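Local atomic coordinates of protein FmtA (Staphylococcus aureus, PDB entry 5ZH8), a protein that releases D-alanine esterified to wall teichoic acid and lipoteichoic acid, and affects cell-wall structure, autolysis and the level of methicillin resistance. Residues Y354-Y359 / L383-P388; H318-K323 / A335-N340. All coordinates share one frame; numbering follows the deposited sequence.

Contact 1 (Y354-Y359 / L383-P388); sequences YYNDKY and LKQNKP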
ATOM      1  N   TYR A 354     -13.630   5.488  12.552  1.00 37.74           N
ATOM      2  CA  TYR A 354     -15.040   5.242  12.275  1.00 38.09           C
ATOM      3  C   TYR A 354     -15.785   5.700  13.506  1.00 38.48           C
ATOM      4  O   TYR A 354     -15.376   5.366  14.621  1.00 38.45           O
ATOM      5  CB  TYR A 354     -15.306   3.754  12.087  1.00 38.61           C
ATOM      6  CG  TYR A 354     -15.144   3.207  10.686  1.00 38.51           C
ATOM      7  CD1 TYR A 354     -14.302   3.798   9.752  1.00 37.91           C
ATOM      8  CD2 TYR A 354     -15.816   2.048  10.322  1.00 39.22           C
ATOM      9  CE1 TYR A 354     -14.169   3.259   8.488  1.00 38.42           C
ATOM     10  CE2 TYR A 354     -15.682   1.501   9.072  1.00 39.52           C
ATOM     11  CZ  TYR A 354     -14.864   2.103   8.159  1.00 39.23           C
ATOM     12  OH  TYR A 354     -14.767   1.524   6.919  1.00 40.22           O
ATOM     13  N   TYR A 355     -16.860   6.467  13.329  1.00 38.88           N
ATOM     14  CA  TYR A 355     -17.653   6.860  14.484  1.00 39.76           C
ATOM     15  C   TYR A 355     -19.102   7.164  14.195  1.00 40.55           C
ATOM     16  O   TYR A 355     -19.501   7.356  13.043  1.00 40.51           O
ATOM     17  CB  TYR A 355     -17.006   8.042  15.217  1.00 39.67           C
ATOM     18  CG  TYR A 355     -17.135   9.395  14.561  1.00 39.40           C
ATOM     19  CD1 TYR A 355     -18.238  10.203  14.803  1.00 39.94           C
ATOM     20  CD2 TYR A 355     -16.132   9.889  13.738  1.00 38.80           C
ATOM     21  CE1 TYR A 355     -18.346  11.450  14.224  1.00 39.90           C
ATOM     22  CE2 TYR A 355     -16.236  11.144  13.155  1.00 38.63           C
ATOM     23  CZ  TYR A 355     -17.344  11.916  13.403  1.00 39.08           C
ATOM     24  OH  TYR A 355     -17.462  13.157  12.828  1.00 39.26           O
ATOM     25  N   ASN A 356     -19.878   7.168  15.276  1.00 41.72           N
ATOM     26  CA  ASN A 356     -21.266   7.606  15.271  1.00 42.94           C
ATOM     27  C   ASN A 356     -21.561   8.295  16.617  1.00 44.27           C
ATOM     28  O   ASN A 356     -20.631   8.776  17.270  1.00 44.14           O
ATOM     29  CB  ASN A 356     -22.219   6.435  14.949  1.00 43.73           C
ATOM     30  CG  ASN A 356     -22.175   5.320  15.971  1.00 44.29           C
ATOM     31  OD1 ASN A 356     -21.790   5.517  17.117  1.00 44.44           O
ATOM     32  ND2 ASN A 356     -22.601   4.140  15.559  1.00 44.91           N
ATOM     33  N   ASP A 357     -22.822   8.357  17.038  1.00 46.15           N
ATOM     34  CA  ASP A 357     -23.157   9.055  18.281  1.00 47.46           C
ATOM     35  C   ASP A 357     -22.861   8.240  19.546  1.00 48.46           C
ATOM     36  O   ASP A 357     -22.893   8.791  20.644  1.00 49.78           O
ATOM     37  CB  ASP A 357     -24.615   9.514  18.268  1.00 49.24           C
ATOM     38  CG  ASP A 357     -24.859  10.689  17.323  1.00 49.01           C
ATOM     39  OD1 ASP A 357     -23.911  11.155  16.652  1.00 47.66           O
ATOM     40  OD2 ASP A 357     -26.018  11.143  17.243  1.00 50.69           O
ATOM     41  N   LYS A 358     -22.572   6.946  19.403  1.00 48.27           N
ATOM     42  CA  LYS A 358     -22.226   6.102  20.550  1.00 49.35           C
ATOM     43  C   LYS A 358     -20.725   5.800  20.611  1.00 48.03           C
ATOM     44  O   LYS A 358     -20.094   5.989  21.649  1.00 48.84           O
ATOM     45  CB  LYS A 358     -23.010   4.791  20.519  1.00 50.53           C
ATOM     46  CG  LYS A 358     -22.966   4.033  21.839  1.00 52.46           C
ATOM     47  CD  LYS A 358     -23.715   2.717  21.765  1.00 54.19           C
ATOM     48  CE  LYS A 358     -23.612   1.925  23.061  1.00 56.21           C
ATOM     49  NZ  LYS A 358     -24.127   0.533  22.901  1.00 57.49           N
ATOM     50  N   TYR A 359     -20.165   5.324  19.506  1.00 46.31           N
ATOM     51  CA  TYR A 359     -18.767   4.920  19.470  1.00 45.47           C
ATOM     52  C   TYR A 359     -17.909   5.843  18.616  1.00 44.07           C
ATOM     53  O   TYR A 359     -18.327   6.275  17.543  1.00 43.53           O
ATOM     54  CB  TYR A 359     -18.643   3.495  18.924  1.00 45.26           C
ATOM     55  CG  TYR A 359     -19.215   2.440  19.831  1.00 46.81           C
ATOM     56  CD1 TYR A 359     -18.557   2.067  20.992  1.00 47.52           C
ATOM     57  CD2 TYR A 359     -20.422   1.819  19.532  1.00 47.83           C
ATOM     58  CE1 TYR A 359     -19.078   1.100  21.828  1.00 49.35           C
ATOM     59  CE2 TYR A 359     -20.953   0.849  20.361  1.00 49.60           C
ATOM     60  CZ  TYR A 359     -20.275   0.488  21.504  1.00 50.31           C
ATOM     61  OH  TYR A 359     -20.795  -0.476  22.331  1.00 52.14           O
ATOM     62  N   LEU A 383     -18.785  -4.479  17.434  1.00 50.28           N
ATOM     63  CA  LEU A 383     -19.636  -3.472  18.075  1.00 50.65           C
ATOM     64  C   LEU A 383     -21.040  -3.369  17.468  1.00 51.62           C
ATOM     65  O   LEU A 383     -21.896  -2.700  18.033  1.00 52.25           O
ATOM     66  CB  LEU A 383     -18.959  -2.099  18.040  1.00 48.93           C
ATOM     67  CG  LEU A 383     -17.588  -2.002  18.723  1.00 48.05           C
ATOM     68  CD1 LEU A 383     -17.038  -0.598  18.553  1.00 46.72           C
ATOM     69  CD2 LEU A 383     -17.662  -2.364  20.192  1.00 49.47           C
ATOM     70  N   LYS A 384     -21.259  -4.013  16.320  1.00 52.31           N
ATOM     71  CA  LYS A 384     -22.589  -4.130  15.693  1.00 54.01           C
ATOM     72  C   LYS A 384     -23.251  -2.775  15.403  1.00 53.50           C
ATOM     73  O   LYS A 384     -24.431  -2.566  15.706  1.00 54.88           O
ATOM     74  CB  LYS A 384     -23.500  -5.022  16.536  1.00 56.56           C
ATOM     75  CG  LYS A 384     -22.964  -6.424  16.692  1.00 58.06           C
ATOM     76  CD  LYS A 384     -23.864  -7.274  17.581  1.00 61.24           C
ATOM     77  CE  LYS A 384     -23.751  -6.891  19.054  1.00 62.01           C
ATOM     78  NZ  LYS A 384     -24.218  -7.990  19.959  1.00 64.67           N
ATOM     79  N   GLN A 385     -22.479  -1.870  14.804  1.00 51.67           N
ATOM     80  CA  GLN A 385     -22.947  -0.516  14.489  1.00 51.23           C
ATOM     81  C   GLN A 385     -23.310  -0.325  13.021  1.00 51.27           C
ATOM     82  O   GLN A 385     -23.446   0.801  12.556  1.00 50.30           O
ATOM     83  CB  GLN A 385     -21.880   0.504  14.891  1.00 49.37           C
ATOM     84  CG  GLN A 385     -21.575   0.493  16.372  1.00 49.77           C
ATOM     85  CD  GLN A 385     -22.799   0.819  17.202  1.00 51.11           C
ATOM     86  OE1 GLN A 385     -23.282   1.944  17.189  1.00 51.18           O
ATOM     87  NE2 GLN A 385     -23.309  -0.170  17.918  1.00 52.64           N
ATOM     88  N   ASN A 386     -23.462  -1.419  12.287  1.00 52.70           N
ATOM     89  CA  ASN A 386     -23.861  -1.326  10.902  1.00 53.43           C
ATOM     90  C   ASN A 386     -25.363  -1.030  10.857  1.00 55.11           C
ATOM     91  O   ASN A 386     -26.191  -1.929  10.762  1.00 57.22           O
ATOM     92  CB  ASN A 386     -23.513  -2.613  10.157  1.00 54.29           C
ATOM     93  CG  ASN A 386     -23.757  -2.502   8.665  1.00 55.09           C
ATOM     94  OD1 ASN A 386     -23.698  -1.410   8.093  1.00 54.81           O
ATOM     95  ND2 ASN A 386     -24.040  -3.631   8.027  1.00 56.81           N
ATOM     96  N   LYS A 387     -25.708   0.246  10.947  1.00 54.59           N
ATOM     97  CA  LYS A 387     -27.106   0.648  11.013  1.00 56.44           C
ATOM     98  C   LYS A 387     -27.245   2.136  10.684  1.00 55.23           C
ATOM     99  O   LYS A 387     -26.280   2.888  10.826  1.00 53.42           O
ATOM    100  CB  LYS A 387     -27.659   0.350  12.409  1.00 58.07           C
ATOM    101  CG  LYS A 387     -26.928   1.063  13.532  1.00 57.20           C
ATOM    102  CD  LYS A 387     -27.258   0.471  14.891  1.00 59.04           C
ATOM    103  CE  LYS A 387     -26.775   1.391  16.005  1.00 58.87           C
ATOM    104  NZ  LYS A 387     -26.980   0.807  17.364  1.00 60.88           N
ATOM    105  N   PRO A 388     -28.446   2.569  10.252  1.00 56.03           N
ATOM    106  CA  PRO A 388     -28.627   3.934   9.779  1.00 55.38           C
ATOM    107  C   PRO A 388     -28.109   4.974  10.758  1.00 53.79           C
ATOM    108  O   PRO A 388     -28.351   4.867  11.957  1.00 54.04           O
ATOM    109  CB  PRO A 388     -30.141   4.058   9.645  1.00 57.89           C
ATOM    110  CG  PRO A 388     -30.600   2.671   9.387  1.00 59.72           C
ATOM    111  CD  PRO A 388     -29.712   1.819  10.234  1.00 58.61           C
TER
HETATM  112  O   HOH W   1     -25.807  -0.023  20.031  1.00 53.70           O
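The loop leaving helix 371-382 packs against the tight turn of the hairpin made by strands 349-355 and 359-365, part of the antiparallel sheet of the beta-lactamase fold. Leu383 comes first. Leu383 CD1 sits over one face of the Tyr359 ring in a CH-pi contact, 4.0 Å from the ring centroid and 15° off the normal, while Lys358 CG lies over the opposite face; beyond the ring, Tyr359 OH is hydrogen-bonded to Lys75. Lys384, with positive phi, takes the chain out of the helix and leads into Gln385. That side chain, bent at chi2 (-60°), stands its amide at the edge of Tyr359, the planes 74° apart and Gln385 CD 3.5 Å from Tyr359 CD2. Gln385 NE2 donates back to Leu383 O (2.9 Å) and Gln385 OE1 accepts on an in-plane lone pair from Asn356 ND2 (2.8 Å); the two bonds fix the rotation of the Gln385 amide. Further on, Lys387 NZ and Lys358 NZ each reach, weakly, a water that also accepts from Gln385 NE2. Asn356 closes an Asx turn with its remaining amide atom, OD1, which takes Lys358 N at 2.8 Å from above its carbonyl plane and Tyr359 N at 2.9 Å within it.

Contact 2 (H318-K323 / A335-N340); sequences HEFGTK and AKPTLN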
ATOM      1  N   HIS A 318     -23.429  15.679   9.783  1.00 43.20           N
ATOM      2  CA  HIS A 318     -24.449  14.691   9.366  1.00 44.03           C
ATOM      3  C   HIS A 318     -25.213  14.936   8.059  1.00 45.20           C
ATOM      4  O   HIS A 318     -25.849  14.012   7.555  1.00 46.20           O
ATOM      5  CB  HIS A 318     -25.458  14.506  10.494  1.00 44.89           C
ATOM      6  CG  HIS A 318     -24.834  14.127  11.798  1.00 44.17           C
ATOM      7  ND1 HIS A 318     -23.945  13.084  11.918  1.00 42.98           N
ATOM      8  CD2 HIS A 318     -24.988  14.634  13.043  1.00 44.63           C
ATOM      9  CE1 HIS A 318     -23.581  12.962  13.181  1.00 42.98           C
ATOM     10  NE2 HIS A 318     -24.198  13.891  13.885  1.00 43.87           N
ATOM     11  N   GLU A 319     -25.172  16.151   7.515  1.00 45.54           N
ATOM     12  CA  GLU A 319     -25.932  16.463   6.305  1.00 46.82           C
ATOM     13  C   GLU A 319     -25.130  16.065   5.085  1.00 46.18           C
ATOM     14  O   GLU A 319     -23.988  16.492   4.935  1.00 45.31           O
ATOM     15  CB  GLU A 319     -26.274  17.957   6.236  1.00 47.74           C
ATOM     16  CG  GLU A 319     -27.065  18.357   4.992  1.00 49.69           C
ATOM     17  CD  GLU A 319     -27.511  19.807   5.014  1.00 50.82           C
ATOM     18  OE1 GLU A 319     -28.183  20.233   5.973  1.00 51.83           O
ATOM     19  OE2 GLU A 319     -27.203  20.534   4.056  1.00 51.27           O
ATOM     20  N   PHE A 320     -25.721  15.252   4.211  1.00 47.05           N
ATOM     21  CA  PHE A 320     -25.102  14.942   2.924  1.00 46.93           C
ATOM     22  C   PHE A 320     -26.136  14.709   1.839  1.00 49.11           C
ATOM     23  O   PHE A 320     -27.228  14.219   2.114  1.00 50.64           O
ATOM     24  CB  PHE A 320     -24.128  13.762   3.036  1.00 45.47           C
ATOM     25  CG  PHE A 320     -24.778  12.414   3.118  1.00 46.02           C
ATOM     26  CD1 PHE A 320     -25.448  12.021   4.263  1.00 45.99           C
ATOM     27  CD2 PHE A 320     -24.663  11.513   2.069  1.00 46.79           C
ATOM     28  CE1 PHE A 320     -26.022  10.762   4.349  1.00 46.89           C
ATOM     29  CE2 PHE A 320     -25.231  10.254   2.147  1.00 47.63           C
ATOM     30  CZ  PHE A 320     -25.910   9.875   3.291  1.00 47.60           C
ATOM     31  N   GLY A 321     -25.774  15.066   0.608  1.00 49.85           N
ATOM     32  CA  GLY A 321     -26.672  14.982  -0.534  1.00 52.22           C
ATOM     33  C   GLY A 321     -27.545  16.217  -0.657  1.00 53.68           C
ATOM     34  O   GLY A 321     -28.703  16.132  -1.063  1.00 55.70           O
ATOM     35  N   THR A 322     -26.974  17.368  -0.316  1.00 52.85           N
ATOM     36  CA  THR A 322     -27.684  18.640  -0.358  1.00 54.17           C
ATOM     37  C   THR A 322     -26.850  19.675  -1.095  1.00 54.33           C
ATOM     38  O   THR A 322     -25.643  19.517  -1.250  1.00 53.04           O
ATOM     39  CB  THR A 322     -27.960  19.165   1.064  1.00 53.16           C
ATOM     40  OG1 THR A 322     -26.715  19.450   1.717  1.00 50.96           O
ATOM     41  CG2 THR A 322     -28.735  18.134   1.875  1.00 53.35           C
ATOM     42  N   LYS A 323     -27.467  20.758  -1.482  1.00 56.12           N
ATOM     43  CA  LYS A 323     -26.733  21.774  -2.162  1.00 56.50           C
ATOM     44  C   LYS A 323     -25.515  22.179  -1.355  1.00 54.02           C
ATOM     45  O   LYS A 323     -24.443  22.302  -1.887  1.00 53.81           O
ATOM     46  CB  LYS A 323     -27.649  22.949  -2.442  1.00 58.68           C
ATOM     47  CG  LYS A 323     -26.948  24.166  -2.977  1.00 59.50           C
ATOM     48  CD  LYS A 323     -26.783  24.089  -4.471  1.00 61.76           C
ATOM     49  CE  LYS A 323     -26.315  25.418  -5.029  1.00 63.03           C
ATOM     50  NZ  LYS A 323     -27.320  26.507  -4.888  1.00 64.68           N
ATOM     51  N   ALA A 335     -19.090  12.006   5.928  1.00 43.43           N
ATOM     52  CA  ALA A 335     -20.359  11.648   6.547  1.00 43.95           C
ATOM     53  C   ALA A 335     -21.019  10.606   5.660  1.00 44.90           C
ATOM     54  O   ALA A 335     -21.405  10.910   4.535  1.00 45.59           O
ATOM     55  CB  ALA A 335     -21.250  12.867   6.686  1.00 44.50           C
ATOM     56  N   LYS A 336     -21.128   9.379   6.164  1.00 45.10           N
ATOM     57  CA  LYS A 336     -21.677   8.265   5.393  1.00 46.54           C
ATOM     58  C   LYS A 336     -23.004   7.776   5.995  1.00 47.32           C
ATOM     59  O   LYS A 336     -23.408   8.245   7.058  1.00 47.15           O
ATOM     60  CB  LYS A 336     -20.654   7.134   5.322  1.00 46.48           C
ATOM     61  CG  LYS A 336     -19.293   7.562   4.789  1.00 46.09           C
ATOM     62  CD  LYS A 336     -18.327   6.389   4.724  1.00 46.33           C
ATOM     63  CE  LYS A 336     -17.391   6.487   3.534  1.00 47.08           C
ATOM     64  NZ  LYS A 336     -18.109   6.262   2.246  1.00 48.72           N
ATOM     65  N   PRO A 337     -23.696   6.849   5.307  1.00 48.33           N
ATOM     66  CA  PRO A 337     -24.986   6.377   5.802  1.00 49.59           C
ATOM     67  C   PRO A 337     -24.982   5.755   7.196  1.00 49.03           C
ATOM     68  O   PRO A 337     -25.873   6.058   7.989  1.00 50.01           O
ATOM     69  CB  PRO A 337     -25.392   5.340   4.760  1.00 51.05           C
ATOM     70  CG  PRO A 337     -24.812   5.869   3.506  1.00 51.03           C
ATOM     71  CD  PRO A 337     -23.476   6.415   3.917  1.00 49.12           C
ATOM     72  N   THR A 338     -24.005   4.901   7.492  1.00 47.81           N
ATOM     73  CA  THR A 338     -23.992   4.179   8.769  1.00 47.46           C
ATOM     74  C   THR A 338     -22.961   4.709   9.751  1.00 45.98           C
ATOM     75  O   THR A 338     -22.897   4.232  10.888  1.00 45.90           O
ATOM     76  CB  THR A 338     -23.695   2.686   8.557  1.00 47.59           C
ATOM     77  OG1 THR A 338     -22.376   2.542   8.020  1.00 46.12           O
ATOM     78  CG2 THR A 338     -24.686   2.069   7.611  1.00 49.18           C
ATOM     79  N   LEU A 339     -22.160   5.688   9.318  1.00 44.97           N
ATOM     80  CA  LEU A 339     -20.981   6.114  10.079  1.00 43.45           C
ATOM     81  C   LEU A 339     -20.338   7.366   9.504  1.00 42.32           C
ATOM     82  O   LEU A 339     -20.588   7.723   8.359  1.00 42.44           O
ATOM     83  CB  LEU A 339     -19.943   4.986  10.099  1.00 43.10           C
ATOM     84  CG  LEU A 339     -19.481   4.455   8.729  1.00 43.30           C
ATOM     85  CD1 LEU A 339     -18.340   5.284   8.144  1.00 42.73           C
ATOM     86  CD2 LEU A 339     -19.064   2.990   8.833  1.00 43.54           C
ATOM     87  N   ASN A 340     -19.523   8.028  10.320  1.00 41.32           N
ATOM     88  CA  ASN A 340     -18.617   9.077   9.853  1.00 40.63           C
ATOM     89  C   ASN A 340     -17.206   8.503   9.845  1.00 40.15           C
ATOM     90  O   ASN A 340     -16.835   7.734  10.733  1.00 39.95           O
ATOM     91  CB  ASN A 340     -18.669  10.321  10.754  1.00 40.42           C
ATOM     92  CG  ASN A 340     -19.905  11.175  10.516  1.00 41.09           C
ATOM     93  OD1 ASN A 340     -20.872  10.738   9.887  1.00 41.90           O
ATOM     94  ND2 ASN A 340     -19.880  12.401  11.030  1.00 40.68           N
TER
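Phe320 has the largest share of the contact between the loop after helix 310-318 and the turn 335-340. Its CB heads toward that turn, and chi1 of 77° sets CG in the crowded position between the backbone N and the carbonyl carbon. From there the ring slides beneath a backbone carbonyl: Ala335 O lies over one face, displaced toward the rim, 4.0 Å from Phe320 CG and 4.1 Å from Phe320 CD2. On the CD1 side the ring edge faces His318 O, in the ring plane, a carbonyl of its own segment. At the tip, Phe320 CZ meets Pro337 CG at 4.2 Å, the two side chains crossing at about a right angle. The turn it touches links neighbouring antiparallel strands 333-335 and 340-346 of the main beta-lactamase-fold sheet, and a backbone hydrogen bond from Lys336 N to Leu339 O (2.8 Å) closes it. The Phe320 side chain also touches Arg330, Asn390 and Lys392, so the chain's C-terminal tail helps to enclose it. Back at the helix end, the CB of His318 points away from the turn, but chi1 of -55° and chi2 of -51° bring its ring round until His318 ND1 lies 4.2 Å from Asn340 ND2, a contact without a hydrogen bond. Asn340 ND2 instead donates to Leu317 O and to Tyr355 OH, while His318 meets the ring of Tyr389 almost perpendicularly and its ND1 has a weak hydrogen bond with Asn390 OD1. Lys336 points its CB away from the helix-end loop; its NZ forms a salt bridge with Glu328, and the residue packs on Thr269 of the second subunit. Within 318-323, where the chain loops on past Phe320, Thr322 OG1 donates to Glu319 OE2 over 2.6 Å, and OE2 accepts on its anti lone pair.

Overall arrangement
Contact 2 closes before contact 1 opens along the chain, and their centres lie about 14 Å apart on the same side of the chain's centre. Both gather at one end of the main antiparallel sheet, where turn 335-340 and the turn within 354-359 connect strands 333-335, 340-346, 349-355 and 359-365, four consecutive neighbours. A probable backbone hydrogen bond, Tyr355 O to Asn340 N (2.8 Å), joins them directly, and Tyr354 packs on Leu339. Thr338 meets Asn386 and Lys387, the chain leaving helix 371-382. Helices 310-318 and 371-382 are thus both tied, through the loops that follow them, to this sheet end in a protein of the beta-lactamase family.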